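Local coordinates for putative GntR-family transcriptional regulator (Bordetella bronchiseptica RB50, PDB 3CNV), which probably binds a small-molecule effector through its UTRA ligand-binding domain and so controls transcription as a GntR-family regulator, at residues C[21-26]-C[48-53]. Numbering follows the deposited sequence.
Sequences SRILEC and VTIRRQ
The carbonyl oxygen of Arg51 is gripped by two successive amides: Leu24 N approaches it to 2.7 Å and Glu25 N to 3.2 Å. Both reach it from the same face of the carbonyl plane, and both bonds are nearly straight. Two residues facing one define a classic beta bulge, confirmed by the pairing around it: Ile23 opposes Arg52 before the bulge and Cys26 opposes Ile50 after it, a register shift of one. Arg22 and Gln53 pair through both backbone bonds, and Glu25 O receives Arg51 N. The bulge shifts the register of the antiparallel pairing between strands 20-30 and 46-56 without breaking it, the former an outermost strand, within the chain, of the six-stranded sheet in this UTRA domain.

On the face carrying Arg22, Glu25, Arg51 and Gln53, the side chains run side by side in two pairs, Arg22 with Gln53 and Glu25 with Arg51. Arg22 NH2 donates to Gln53 OE1 at 2.8 Å from above the amide plane, the C=O...N angle being only 104°. Within its own strand, Leu24 lays CD1 over one face of the Arg22 guanidinium, 3.3 Å above the plane and off its centre. Glu25 OE2 sits over a face of the Arg51 guanidinium, 3.7 Å from NH1; this long salt bridge is purely electrostatic, since no N-H points at the oxygen. A water donates to OE2 and accepts a weak bond from NH1, while Asp65 and Glu115 take Arg51 NE and NH2.

The other face brings Ile23 CD1 to 4.0 Å from Ile50 CG2, and Leu81 of helix 78-83 touches both isoleucines and Cys26. Here the bend of Arg52 at chi2 (91°) sets CD beside Ser21 OG, and NH1 then donates to that oxygen at 2.7 Å, 14° out of the guanidinium plane. Asp64 pairs with Arg52 NE, and NH2 binds a citrate, probably from the crystallisation liquor, though such molecules often mark pockets.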
loop_
_atom_site.group_PDB
_atom_site.type_symbol
_atom_site.label_atom_id
_atom_site.label_comp_id
_atom_site.label_asym_id
_atom_site.label_seq_id
_atom_site.Cartn_x
_atom_site.Cartn_y
_atom_site.Cartn_z
ATOM N N SER C 21 4.906 17.878 -18.175
ATOM C CA SER C 21 3.837 18.677 -17.551
ATOM C C SER C 21 3.734 20.041 -18.245
ATOM O O SER C 21 4.712 20.684 -18.547
ATOM C CB SER C 21 4.125 18.947 -16.070
ATOM O OG SER C 21 2.938 19.461 -15.399
ATOM N N ARG C 22 2.515 20.498 -18.415
ATOM C CA ARG C 22 2.254 21.785 -19.030
ATOM C C ARG C 22 1.140 22.413 -18.230
ATOM O O ARG C 22 0.069 21.837 -18.113
ATOM C CB ARG C 22 1.890 21.622 -20.524
ATOM C CG ARG C 22 1.704 22.922 -21.226
ATOM C CD ARG C 22 1.797 22.824 -22.762
ATOM N NE ARG C 22 0.688 22.022 -23.201
ATOM C CZ ARG C 22 -0.544 22.435 -23.447
ATOM N NH1 ARG C 22 -0.911 23.708 -23.365
ATOM N NH2 ARG C 22 -1.442 21.521 -23.782
ATOM N N ILE C 23 1.393 23.612 -17.699
ATOM C CA ILE C 23 0.403 24.333 -16.866
ATOM C C ILE C 23 -0.635 24.988 -17.780
ATOM O O ILE C 23 -0.313 25.730 -18.745
ATOM C CB ILE C 23 1.037 25.404 -16.000
ATOM C CG1 ILE C 23 2.173 24.793 -15.114
ATOM C CG2 ILE C 23 -0.061 26.199 -15.226
ATOM C CD1 ILE C 23 1.725 23.748 -14.111
ATOM N N LEU C 24 -1.894 24.739 -17.472
ATOM C CA LEU C 24 -2.979 25.223 -18.319
ATOM C C LEU C 24 -3.703 26.461 -17.702
ATOM O O LEU C 24 -4.149 27.375 -18.363
ATOM C CB LEU C 24 -3.943 24.053 -18.530
ATOM C CG LEU C 24 -3.900 23.162 -19.740
ATOM C CD1 LEU C 24 -2.590 22.896 -20.464
ATOM C CD2 LEU C 24 -4.800 21.949 -19.413
ATOM N N GLU C 25 -3.827 26.406 -16.400
ATOM C CA GLU C 25 -4.505 27.405 -15.608
ATOM C C GLU C 25 -3.853 27.535 -14.275
ATOM O O GLU C 25 -3.381 26.542 -13.691
ATOM C CB GLU C 25 -5.958 27.017 -15.386
ATOM C CG GLU C 25 -6.796 26.941 -16.681
ATOM C CD GLU C 25 -8.217 26.488 -16.402
ATOM O OE1 GLU C 25 -8.844 27.092 -15.491
ATOM O OE2 GLU C 25 -8.697 25.533 -17.059
ATOM N N CYS C 26 -3.914 28.749 -13.757
ATOM C CA CYS C 26 -3.422 29.035 -12.416
ATOM C C CYS C 26 -4.090 30.288 -11.887
ATOM O O CYS C 26 -4.029 31.318 -12.518
ATOM C CB CYS C 26 -1.891 29.223 -12.477
ATOM S SG CYS C 26 -1.057 29.438 -10.882
ATOM N N VAL C 48 -5.108 28.317 -3.912
ATOM C CA VAL C 48 -4.516 28.395 -5.244
ATOM C C VAL C 48 -5.003 27.172 -5.983
ATOM O O VAL C 48 -5.010 26.044 -5.441
ATOM C CB VAL C 48 -2.991 28.303 -5.206
ATOM C CG1 VAL C 48 -2.384 28.396 -6.693
ATOM C CG2 VAL C 48 -2.443 29.346 -4.314
ATOM N N THR C 49 -5.417 27.390 -7.212
ATOM C CA THR C 49 -5.744 26.278 -8.055
ATOM C C THR C 49 -4.940 26.289 -9.333
ATOM O O THR C 49 -4.718 27.308 -9.966
ATOM C CB THR C 49 -7.287 26.204 -8.354
ATOM O OG1 THR C 49 -7.619 24.865 -8.805
ATOM C CG2 THR C 49 -7.704 27.289 -9.406
ATOM N N ILE C 50 -4.499 25.083 -9.674
ATOM C CA ILE C 50 -3.774 24.838 -10.894
ATOM C C ILE C 50 -4.467 23.735 -11.685
ATOM O O ILE C 50 -4.943 22.727 -11.133
ATOM C CB ILE C 50 -2.342 24.327 -10.532
ATOM C CG1 ILE C 50 -1.630 25.318 -9.569
ATOM C CG2 ILE C 50 -1.531 23.971 -11.796
ATOM C CD1 ILE C 50 -0.349 24.728 -8.936
ATOM N N ARG C 51 -4.572 23.966 -12.973
ATOM C CA ARG C 51 -4.824 22.905 -13.948
ATOM C C ARG C 51 -3.584 22.599 -14.762
ATOM O O ARG C 51 -2.907 23.512 -15.290
ATOM C CB ARG C 51 -5.986 23.271 -14.860
ATOM C CG ARG C 51 -6.268 22.114 -15.818
ATOM C CD ARG C 51 -7.467 22.303 -16.614
ATOM N NE ARG C 51 -8.641 22.029 -15.813
ATOM C CZ ARG C 51 -9.851 21.968 -16.333
ATOM N NH1 ARG C 51 -10.001 22.165 -17.660
ATOM N NH2 ARG C 51 -10.886 21.697 -15.538
ATOM N N ARG C 52 -3.249 21.320 -14.860
ATOM C CA ARG C 52 -2.131 20.949 -15.756
ATOM C C ARG C 52 -2.398 19.721 -16.587
ATOM O O ARG C 52 -3.206 18.881 -16.240
ATOM C CB ARG C 52 -0.819 20.805 -14.986
ATOM C CG ARG C 52 -0.764 19.806 -14.036
ATOM C CD ARG C 52 -0.241 18.506 -14.650
ATOM N NE ARG C 52 -0.078 17.619 -13.540
ATOM C CZ ARG C 52 1.005 17.534 -12.784
ATOM N NH1 ARG C 52 2.092 18.206 -13.110
ATOM N NH2 ARG C 52 1.004 16.703 -11.752
ATOM N N GLN C 53 -1.653 19.628 -17.672
ATOM C CA GLN C 53 -1.698 18.451 -18.533
ATOM C C GLN C 53 -0.371 17.686 -18.422
ATOM O O GLN C 53 0.714 18.230 -18.624
ATOM C CB GLN C 53 -1.974 18.942 -19.993
ATOM C CG GLN C 53 -2.103 17.879 -21.123
ATOM C CD GLN C 53 -1.974 18.496 -22.489
ATOM O OE1 GLN C 53 -0.912 18.896 -22.892
ATOM N NE2 GLN C 53 -3.072 18.546 -23.225
HETATM O O HOH W 1 -8.351 24.391 -19.366
#